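Putative peptidase M23 (Pseudomonas aeruginosa PAO1, PDB 2HSI) binds a zinc ion and is probably a metalloendopeptidase of the M23 type, though its function has not been established. Local coordinates at residues P51-Y55 and Q85-A91; A197-L203 and V214-H218; F222-H228 and H259-S265. All blocks are in the same frame, centred on the assembly; numbering follows the deposited sequence.

Contact 1: P51-Y55 and Q85-A91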
loop_
_atom_site.group_PDB
_atom_site.type_symbol
_atom_site.label_atom_id
_atom_site.label_comp_id
_atom_site.label_asym_id
_atom_site.label_seq_id
_atom_site.Cartn_x
_atom_site.Cartn_y
_atom_site.Cartn_z
ATOM N N PRO A 51 11.352 1.681 17.676
ATOM C CA PRO A 51 12.105 2.696 16.972
ATOM C C PRO A 51 11.256 3.303 15.858
ATOM O O PRO A 51 10.237 2.722 15.465
ATOM C CB PRO A 51 13.266 1.904 16.378
ATOM C CG PRO A 51 12.729 0.554 16.145
ATOM C CD PRO A 51 11.683 0.324 17.210
ATOM N N ARG A 52 11.691 4.441 15.339
ATOM C CA ARG A 52 11.105 4.981 14.117
ATOM C C ARG A 52 12.125 4.800 12.984
ATOM O O ARG A 52 13.330 4.806 13.220
ATOM C CB ARG A 52 10.770 6.456 14.281
ATOM C CG ARG A 52 9.532 6.745 15.113
ATOM C CD ARG A 52 9.149 8.222 14.975
ATOM N NE ARG A 52 7.788 8.488 15.440
ATOM C CZ ARG A 52 7.483 9.131 16.568
ATOM N NH1 ARG A 52 8.437 9.598 17.363
ATOM N NH2 ARG A 52 6.213 9.318 16.899
ATOM N N ALA A 53 11.638 4.624 11.762
ATOM C CA ALA A 53 12.527 4.411 10.618
ATOM C C ALA A 53 12.068 5.263 9.446
ATOM O O ALA A 53 10.888 5.567 9.333
ATOM C CB ALA A 53 12.555 2.947 10.232
ATOM N N PHE A 54 13.016 5.648 8.591
ATOM C CA PHE A 54 12.770 6.552 7.465
ATOM C C PHE A 54 13.550 6.053 6.260
ATOM O O PHE A 54 14.727 5.694 6.387
ATOM C CB PHE A 54 13.210 7.986 7.793
ATOM C CG PHE A 54 12.384 8.654 8.855
ATOM C CD1 PHE A 54 11.285 9.431 8.504
ATOM C CD2 PHE A 54 12.704 8.511 10.209
ATOM C CE1 PHE A 54 10.520 10.051 9.478
ATOM C CE2 PHE A 54 11.938 9.114 11.182
ATOM C CZ PHE A 54 10.848 9.886 10.819
ATOM N N TYR A 55 12.887 6.019 5.106
ATOM C CA TYR A 55 13.533 5.693 3.829
ATOM C C TYR A 55 13.257 6.789 2.817
ATOM O O TYR A 55 12.095 7.089 2.523
ATOM C CB TYR A 55 13.033 4.346 3.306
ATOM C CG TYR A 55 13.587 3.935 1.949
ATOM C CD1 TYR A 55 14.975 3.842 1.730
ATOM C CD2 TYR A 55 12.728 3.599 0.900
ATOM C CE1 TYR A 55 15.482 3.451 0.494
ATOM C CE2 TYR A 55 13.223 3.204 -0.334
ATOM C CZ TYR A 55 14.600 3.132 -0.532
ATOM O OH TYR A 55 15.081 2.735 -1.753
ATOM N N GLN A 85 21.091 0.607 -0.307
ATOM C CA GLN A 85 20.152 1.644 0.161
ATOM C C GLN A 85 20.359 1.856 1.651
ATOM O O GLN A 85 20.907 0.985 2.318
ATOM C CB GLN A 85 18.701 1.211 -0.039
ATOM C CG GLN A 85 18.396 0.572 -1.364
ATOM C CD GLN A 85 18.269 1.575 -2.458
ATOM O OE1 GLN A 85 17.726 2.665 -2.252
ATOM N NE2 GLN A 85 18.766 1.224 -3.644
ATOM N N LYS A 86 19.913 2.999 2.162
ATOM C CA LYS A 86 20.087 3.365 3.568
ATOM C C LYS A 86 18.716 3.595 4.209
ATOM O O LYS A 86 17.839 4.193 3.600
ATOM C CB LYS A 86 20.931 4.645 3.705
ATOM C CG LYS A 86 22.360 4.526 3.188
ATOM C CD LYS A 86 23.067 5.872 3.140
ATOM C CE LYS A 86 24.441 5.745 2.482
ATOM N NZ LYS A 86 25.149 7.055 2.442
ATOM N N LEU A 87 18.550 3.099 5.429
ATOM C CA LEU A 87 17.383 3.383 6.248
ATOM C C LEU A 87 17.864 4.154 7.466
ATOM O O LEU A 87 18.818 3.737 8.118
ATOM C CB LEU A 87 16.736 2.059 6.651
ATOM C CG LEU A 87 15.355 1.973 7.279
ATOM C CD1 LEU A 87 14.246 2.428 6.320
ATOM C CD2 LEU A 87 15.142 0.530 7.646
ATOM N N GLU A 88 17.245 5.299 7.744
ATOM C CA GLU A 88 17.540 6.054 8.951
ATOM C C GLU A 88 16.681 5.510 10.104
ATOM O O GLU A 88 15.456 5.448 10.000
ATOM C CB GLU A 88 17.261 7.544 8.748
ATOM C CG GLU A 88 18.129 8.214 7.700
ATOM C CD GLU A 88 17.796 9.680 7.522
ATOM O OE1 GLU A 88 16.690 9.982 7.021
ATOM O OE2 GLU A 88 18.636 10.532 7.888
ATOM N N VAL A 89 17.326 5.096 11.189
ATOM C CA VAL A 89 16.602 4.561 12.342
ATOM C C VAL A 89 16.751 5.551 13.483
ATOM O O VAL A 89 17.855 6.044 13.762
ATOM C CB VAL A 89 17.120 3.151 12.770
ATOM C CG1 VAL A 89 16.219 2.528 13.837
ATOM C CG2 VAL A 89 17.223 2.231 11.565
ATOM N N ARG A 90 15.629 5.847 14.132
ATOM C CA ARG A 90 15.611 6.750 15.283
ATOM C C ARG A 90 15.130 6.031 16.529
ATOM O O ARG A 90 14.020 5.487 16.566
ATOM C CB ARG A 90 14.750 7.984 15.008
ATOM C CG ARG A 90 15.123 8.705 13.751
ATOM C CD ARG A 90 14.581 10.104 13.737
ATOM N NE ARG A 90 15.007 10.775 12.520
ATOM C CZ ARG A 90 14.362 11.758 11.904
ATOM N NH1 ARG A 90 13.210 12.234 12.365
ATOM N NH2 ARG A 90 14.881 12.257 10.794
ATOM N N ALA A 91 15.974 6.042 17.557
ATOM C CA ALA A 91 15.650 5.421 18.830
ATOM C C ALA A 91 16.187 6.296 19.967
ATOM O O ALA A 91 17.167 7.017 19.788
ATOM C CB ALA A 91 16.243 4.015 18.893
#
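Four backbone hydrogen bonds join 51-55 to 85-91. R52 and R90 form one antiparallel hydrogen-bonded pair, R52 N to R90 O at 2.8 Å and R90 N to R52 O at 2.7 Å. F54 and E88 form the next, F54 N to E88 O at 2.8 Å and E88 N to F54 O at 2.9 Å. Between them A53 faces V89 as a non-hydrogen-bonded pair, where A53 CA comes within 3.2 Å of E88 O in a CA-H...O contact. Beyond the ladder, the hydroxyl of Y55 reaches along the neighbouring strand and donates to the amide oxygen of Q85 (Y55 OH to Q85 OE1, 2.7 Å), so that a buried phenol keeps a polar partner for its tip.

This pairing lies inside the six-stranded antiparallel sheet of the M23 N-terminal domain, where 52-55 is flanked by 58-64 on its other edge and 83-90 by 96-102.

Apolar contacts lie on the face carrying A53, V89 and L87, which is turned to strand 70-75. P51 CB meets V89 CG1 at 3.9 Å, A53 CB approaches L87 CG at 4.2 Å, and Y55 CB touches L87 CD1 at 3.8 Å. The small A53 leaves room for the branched L87, which also packs on A72 and V74.

The face bearing R52, F54, E88 and R90 is more open to solvent, and long charged chains suit it. There the R90 guanidinium lies over one face of the F54 ring in an off-centre cation-pi contact, with R90 CZ 4.2 Å from the ring centroid.

Contact 2: A197-L203 and V214-H218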
loop_
_atom_site.group_PDB
_atom_site.type_symbol
_atom_site.label_atom_id
_atom_site.label_comp_id
_atom_site.label_asym_id
_atom_site.label_seq_id
_atom_site.Cartn_x
_atom_site.Cartn_y
_atom_site.Cartn_z
ATOM N N ALA A 197 -6.976 -5.879 4.655
ATOM C CA ALA A 197 -6.662 -5.859 6.088
ATOM C C ALA A 197 -7.574 -4.824 6.711
ATOM O O ALA A 197 -8.194 -4.039 5.988
ATOM C CB ALA A 197 -5.199 -5.453 6.321
ATOM N N ALA A 198 -7.623 -4.769 8.043
ATOM C CA ALA A 198 -8.406 -3.725 8.725
ATOM C C ALA A 198 -7.800 -2.353 8.461
ATOM O O ALA A 198 -6.623 -2.237 8.128
ATOM C CB ALA A 198 -8.492 -3.983 10.223
ATOM N N GLY A 199 -8.607 -1.312 8.589
ATOM C CA GLY A 199 -8.098 0.040 8.376
ATOM C C GLY A 199 -9.149 1.114 8.427
ATOM O O GLY A 199 -10.340 0.825 8.544
ATOM N N LYS A 200 -8.697 2.362 8.341
ATOM C CA LYS A 200 -9.588 3.506 8.355
ATOM C C LYS A 200 -9.665 4.096 6.941
ATOM O O LYS A 200 -8.638 4.240 6.268
ATOM C CB LYS A 200 -9.084 4.546 9.369
ATOM C CG LYS A 200 -9.980 5.776 9.517
ATOM C CD LYS A 200 -9.377 6.796 10.482
ATOM C CE LYS A 200 -9.368 6.278 11.912
ATOM N NZ LYS A 200 -9.301 7.381 12.902
ATOM N N VAL A 201 -10.884 4.404 6.492
ATOM C CA VAL A 201 -11.098 5.092 5.211
ATOM C C VAL A 201 -10.604 6.535 5.355
ATOM O O VAL A 201 -11.175 7.317 6.108
ATOM C CB VAL A 201 -12.583 5.046 4.773
ATOM C CG1 VAL A 201 -12.765 5.707 3.405
ATOM C CG2 VAL A 201 -13.088 3.594 4.737
ATOM N N ILE A 202 -9.507 6.858 4.675
ATOM C CA ILE A 202 -8.889 8.179 4.798
ATOM C C ILE A 202 -9.113 9.067 3.569
ATOM O O ILE A 202 -8.768 10.259 3.586
ATOM C CB ILE A 202 -7.374 8.088 5.122
ATOM C CG1 ILE A 202 -6.624 7.277 4.058
ATOM C CG2 ILE A 202 -7.186 7.524 6.535
ATOM C CD1 ILE A 202 -5.097 7.509 4.010
ATOM N N LEU A 203 -9.697 8.493 2.519
ATOM C CA LEU A 203 -10.024 9.276 1.307
ATOM C C LEU A 203 -11.086 8.612 0.434
ATOM O O LEU A 203 -11.044 7.413 0.186
ATOM C CB LEU A 203 -8.759 9.583 0.474
ATOM C CG LEU A 203 -8.887 10.541 -0.728
ATOM C CD1 LEU A 203 -9.515 11.861 -0.331
ATOM C CD2 LEU A 203 -7.556 10.790 -1.405
ATOM N N VAL A 214 -11.360 4.897 -3.343
ATOM C CA VAL A 214 -11.335 4.791 -1.892
ATOM C C VAL A 214 -9.935 4.391 -1.390
ATOM O O VAL A 214 -9.315 3.496 -1.944
ATOM C CB VAL A 214 -12.463 3.838 -1.352
ATOM C CG1 VAL A 214 -12.385 2.423 -1.964
ATOM C CG2 VAL A 214 -12.464 3.792 0.178
ATOM N N PHE A 215 -9.441 5.099 -0.378
ATOM C CA PHE A 215 -8.167 4.784 0.271
ATOM C C PHE A 215 -8.429 4.254 1.681
ATOM O O PHE A 215 -9.147 4.889 2.456
ATOM C CB PHE A 215 -7.305 6.036 0.439
ATOM C CG PHE A 215 -6.653 6.542 -0.826
ATOM C CD1 PHE A 215 -5.272 6.607 -0.912
ATOM C CD2 PHE A 215 -7.404 7.040 -1.882
ATOM C CE1 PHE A 215 -4.651 7.127 -2.040
ATOM C CE2 PHE A 215 -6.785 7.541 -3.020
ATOM C CZ PHE A 215 -5.412 7.580 -3.097
ATOM N N VAL A 216 -7.816 3.115 2.006
ATOM C CA VAL A 216 -7.884 2.503 3.336
ATOM C C VAL A 216 -6.496 2.461 3.998
ATOM O O VAL A 216 -5.550 1.834 3.483
ATOM C CB VAL A 216 -8.471 1.070 3.285
ATOM C CG1 VAL A 216 -8.524 0.457 4.678
ATOM C CG2 VAL A 216 -9.864 1.071 2.666
ATOM N N ASP A 217 -6.388 3.142 5.131
ATOM C CA ASP A 217 -5.134 3.217 5.873
ATOM C C ASP A 217 -5.027 2.034 6.848
ATOM O O ASP A 217 -5.697 2.007 7.868
ATOM C CB ASP A 217 -5.046 4.579 6.580
ATOM C CG ASP A 217 -3.822 4.724 7.475
ATOM O OD1 ASP A 217 -2.823 4.022 7.253
ATOM O OD2 ASP A 217 -3.860 5.565 8.406
ATOM N N HIS A 218 -4.170 1.066 6.532
ATOM C CA HIS A 218 -3.949 -0.067 7.441
ATOM C C HIS A 218 -3.051 0.291 8.627
ATOM O O HIS A 218 -2.941 -0.487 9.560
ATOM C CB HIS A 218 -3.415 -1.303 6.696
ATOM C CG HIS A 218 -4.184 -1.629 5.453
ATOM N ND1 HIS A 218 -5.513 -1.993 5.475
ATOM C CD2 HIS A 218 -3.817 -1.627 4.150
ATOM C CE1 HIS A 218 -5.935 -2.192 4.238
ATOM N NE2 HIS A 218 -4.920 -1.989 3.416
HETATM O O HOH W 1 -4.723 -2.541 10.042
#
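Five direct hydrogen bonds tie 197-203 to 214-218, four of them between backbones. K200 and D217 satisfy each other's peptides: K200 N donates to D217 O at 3.1 Å and D217 N to K200 O at 2.7 Å. Further along, I202 N donates to F215 O at 3.0 Å and F215 N to L203 O at 2.9 Å. F215 thus bonds two successive residues: the register slips by one between V201 and L203, a beta bulge in the hairpin of strands 199-207 and 213-219, within the M23 peptidase region. The bulge has a cost, since the buried L203 N finds no partner in the model.

At the other end the imidazole of H218 uses both nitrogens. H218 ND1 donates to A198 O at 2.9 Å, while NE2 is bonded to S224 OG on the next strand. A198 O also accepts from a water, 2.7 Å away, that donates to H218 O at 2.8 Å. With this backbone G199 suits its place, as a CB there would clash with V216 CG1 and D217 O. The D217 carboxylate is satisfied outside the pair, by S145 OG and G219 N.

Apolar groups fill the remaining space. A197 CB sits over the H218 ring, 4.0 Å from its centroid, and L203 CD2 covers the F215 ring at 4.1 Å from the centroid, on the side of the sheet packed against helix 127-141.

Contact 3: F222-H228 and H259-S265. With ZN (zinc ion), chain C.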
loop_
_atom_site.group_PDB
_atom_site.type_symbol
_atom_site.label_atom_id
_atom_site.label_comp_id
_atom_site.label_asym_id
_atom_site.label_seq_id
_atom_site.Cartn_x
_atom_site.Cartn_y
_atom_site.Cartn_z
ATOM N N PHE A 222 1.006 2.015 5.470
ATOM C CA PHE A 222 0.593 0.820 4.745
ATOM C C PHE A 222 -0.838 1.060 4.298
ATOM O O PHE A 222 -1.754 1.052 5.113
ATOM C CB PHE A 222 0.670 -0.395 5.675
ATOM C CG PHE A 222 0.436 -1.731 5.010
ATOM C CD1 PHE A 222 0.772 -1.957 3.679
ATOM C CD2 PHE A 222 -0.059 -2.805 5.766
ATOM C CE1 PHE A 222 0.588 -3.212 3.101
ATOM C CE2 PHE A 222 -0.251 -4.061 5.200
ATOM C CZ PHE A 222 0.074 -4.268 3.869
ATOM N N ILE A 223 -1.018 1.296 3.003
ATOM C CA ILE A 223 -2.288 1.838 2.479
ATOM C C ILE A 223 -2.763 1.064 1.239
ATOM O O ILE A 223 -1.974 0.825 0.308
ATOM C CB ILE A 223 -2.137 3.369 2.179
ATOM C CG1 ILE A 223 -2.011 4.175 3.495
ATOM C CG2 ILE A 223 -3.304 3.924 1.294
ATOM C CD1 ILE A 223 -1.453 5.573 3.345
ATOM N N SER A 224 -4.041 0.672 1.224
ATOM C CA SER A 224 -4.680 0.166 0.002
ATOM C C SER A 224 -5.509 1.261 -0.661
ATOM O O SER A 224 -6.192 2.036 0.012
ATOM C CB SER A 224 -5.579 -1.040 0.281
ATOM O OG SER A 224 -4.813 -2.197 0.576
ATOM N N MET A 225 -5.441 1.314 -1.984
ATOM C CA MET A 225 -6.290 2.207 -2.762
ATOM C C MET A 225 -7.051 1.364 -3.777
ATOM O O MET A 225 -6.498 0.407 -4.340
ATOM C CB MET A 225 -5.452 3.298 -3.442
ATOM C CG MET A 225 -6.233 4.276 -4.349
ATOM S SD MET A 225 -6.561 3.615 -6.005
ATOM C CE MET A 225 -6.119 5.032 -7.017
ATOM N N PHE A 226 -8.321 1.711 -3.992
ATOM C CA PHE A 226 -9.161 1.066 -5.011
ATOM C C PHE A 226 -9.852 2.128 -5.824
ATOM O O PHE A 226 -10.420 3.054 -5.263
ATOM C CB PHE A 226 -10.215 0.164 -4.368
ATOM C CG PHE A 226 -9.638 -0.894 -3.496
ATOM C CD1 PHE A 226 -9.243 -2.106 -4.037
ATOM C CD2 PHE A 226 -9.454 -0.669 -2.139
ATOM C CE1 PHE A 226 -8.691 -3.079 -3.242
ATOM C CE2 PHE A 226 -8.888 -1.649 -1.338
ATOM C CZ PHE A 226 -8.514 -2.851 -1.889
ATOM N N CYS A 227 -9.825 1.987 -7.146
ATOM C CA CYS A 227 -10.437 2.984 -8.013
ATOM C C CYS A 227 -11.324 2.361 -9.097
ATOM O O CYS A 227 -11.394 1.134 -9.220
ATOM C CB CYS A 227 -9.378 3.910 -8.601
ATOM S SG CYS A 227 -8.142 3.072 -9.597
ATOM N N HIS A 228 -12.005 3.234 -9.846
ATOM C CA HIS A 228 -13.023 2.877 -10.857
ATOM C C HIS A 228 -14.251 2.160 -10.290
ATOM O O HIS A 228 -14.920 1.445 -11.014
ATOM C CB HIS A 228 -12.437 2.055 -12.025
ATOM C CG HIS A 228 -11.188 2.634 -12.615
ATOM N ND1 HIS A 228 -11.174 3.825 -13.304
ATOM C CD2 HIS A 228 -9.912 2.180 -12.621
ATOM C CE1 HIS A 228 -9.943 4.082 -13.713
ATOM N NE2 HIS A 228 -9.158 3.099 -13.311
ATOM N N HIS A 259 -13.041 -2.368 -14.500
ATOM C CA HIS A 259 -11.621 -2.305 -14.175
ATOM C C HIS A 259 -11.411 -2.277 -12.655
ATOM O O HIS A 259 -11.399 -1.219 -12.021
ATOM C CB HIS A 259 -10.968 -1.108 -14.896
ATOM C CG HIS A 259 -9.499 -0.938 -14.630
ATOM N ND1 HIS A 259 -8.829 0.232 -14.918
ATOM C CD2 HIS A 259 -8.574 -1.778 -14.104
ATOM C CE1 HIS A 259 -7.559 0.108 -14.579
ATOM N NE2 HIS A 259 -7.378 -1.101 -14.080
ATOM N N MET A 260 -11.256 -3.470 -12.095
ATOM C CA MET A 260 -10.885 -3.659 -10.701
ATOM C C MET A 260 -9.382 -3.376 -10.519
ATOM O O MET A 260 -8.541 -4.185 -10.896
ATOM C CB MET A 260 -11.251 -5.088 -10.289
ATOM C CG MET A 260 -10.741 -5.552 -8.935
ATOM S SD MET A 260 -11.177 -4.464 -7.587
ATOM C CE MET A 260 -9.900 -4.918 -6.411
ATOM N N HIS A 261 -9.061 -2.204 -9.976
ATOM C CA HIS A 261 -7.669 -1.799 -9.763
ATOM C C HIS A 261 -7.369 -1.622 -8.277
ATOM O O HIS A 261 -8.083 -0.904 -7.570
ATOM C CB HIS A 261 -7.338 -0.512 -10.539
ATOM C CG HIS A 261 -5.901 -0.088 -10.434
ATOM N ND1 HIS A 261 -4.959 -0.393 -11.392
ATOM C CD2 HIS A 261 -5.249 0.629 -9.488
ATOM C CE1 HIS A 261 -3.789 0.108 -11.037
ATOM N NE2 HIS A 261 -3.939 0.730 -9.881
ATOM N N TRP A 262 -6.289 -2.262 -7.833
ATOM C CA TRP A 262 -5.834 -2.225 -6.440
ATOM C C TRP A 262 -4.384 -1.747 -6.354
ATOM O O TRP A 262 -3.485 -2.366 -6.941
ATOM C CB TRP A 262 -5.988 -3.620 -5.821
ATOM C CG TRP A 262 -5.484 -3.804 -4.387
ATOM C CD1 TRP A 262 -5.467 -2.873 -3.386
ATOM C CD2 TRP A 262 -4.970 -5.013 -3.814
ATOM N NE1 TRP A 262 -4.976 -3.429 -2.230
ATOM C CE2 TRP A 262 -4.660 -4.740 -2.466
ATOM C CE3 TRP A 262 -4.736 -6.304 -4.314
ATOM C CZ2 TRP A 262 -4.122 -5.705 -1.606
ATOM C CZ3 TRP A 262 -4.197 -7.264 -3.461
ATOM C CH2 TRP A 262 -3.896 -6.956 -2.118
ATOM N N ASN A 263 -4.170 -0.634 -5.648
ATOM C CA ASN A 263 -2.823 -0.153 -5.306
ATOM C C ASN A 263 -2.487 -0.500 -3.877
ATOM O O ASN A 263 -3.358 -0.421 -3.016
ATOM C CB ASN A 263 -2.724 1.370 -5.445
ATOM C CG ASN A 263 -2.752 1.834 -6.884
ATOM O OD1 ASN A 263 -2.216 1.172 -7.768
ATOM N ND2 ASN A 263 -3.374 2.979 -7.127
ATOM N N VAL A 264 -1.228 -0.869 -3.628
ATOM C CA VAL A 264 -0.701 -0.993 -2.264
ATOM C C VAL A 264 0.492 -0.058 -2.134
ATOM O O VAL A 264 1.391 -0.071 -2.973
ATOM C CB VAL A 264 -0.282 -2.439 -1.897
ATOM C CG1 VAL A 264 0.469 -2.471 -0.546
ATOM C CG2 VAL A 264 -1.495 -3.350 -1.826
ATOM N N SER A 265 0.480 0.760 -1.088
ATOM C CA SER A 265 1.552 1.698 -0.834
ATOM C C SER A 265 2.189 1.423 0.529
ATOM O O SER A 265 1.515 1.010 1.478
ATOM C CB SER A 265 1.022 3.127 -0.920
ATOM O OG SER A 265 2.048 4.113 -0.865
HETATM ZN ZN ZN C . -5.224 -1.503 -13.167
HETATM O O HOH W 2 -10.857 -1.243 -8.152
#
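F226 and W262 form the apolar centre, directly opposed as a non-hydrogen-bonded antiparallel pair. Their rings are nearly parallel but slid apart, with F226 CE1 3.2 Å from W262 CD1. M260 CE meets the edge of the F226 ring (3.7 Å to CD1), and F222 CE1 packs on V264 CG1 at 3.7 Å; helix 273-277 covers W262 and V264. The indole suits this interior because its one polar group is paired: W262 NE1 donates to S224 OG at 3.1 Å, and that hydroxyl also bonds H218.

Backbone pairs I223-S265 and M225-N263 are firmly bonded, for example S265 N to I223 O at 2.8 Å. Towards 227 the ladder loosens: C227 N to H261 O is a weak 3.4 Å bond, and a water bridges C227 O and H261 N, 2.7 Å from each.

There the pair opens onto the metal. H259 NE2 and H261 ND1 bind zinc at 2.4 and 2.1 Å, with H180 and D184 completing the protein ligands. H261 NE2 donates to N263 OD1 at 2.8 Å, fixing the imidazole with ND1 deprotonated and its lone pair aimed at the metal, consistent with the zinc site of an M23 metallopeptidase.

In the fold
Contacts 2 and 3 belong to one antiparallel sheet. Strand 213-219 of contact 2 runs beside strand 222-229 of contact 3, with probable hydrogen bonds from V216 N to S224 O and from V214 N to F226 O, both 2.8 Å, and F215 CE2 packs on M225 CG at 3.6 Å. Their centres are about 10 Å apart. Contact 3 supplies two zinc ligands; the F215 side chain of contact 2, two strands from the ligand-bearing strand on the same sheet face, is about 9 Å from that of H261 and 14 Å from the ion. Contact 1, in the N-terminal domain, stands apart: its centre lies about 24 Å from that of contact 2 and 26 Å from that of contact 3, and its nearest atoms about 14 and 11 Å away.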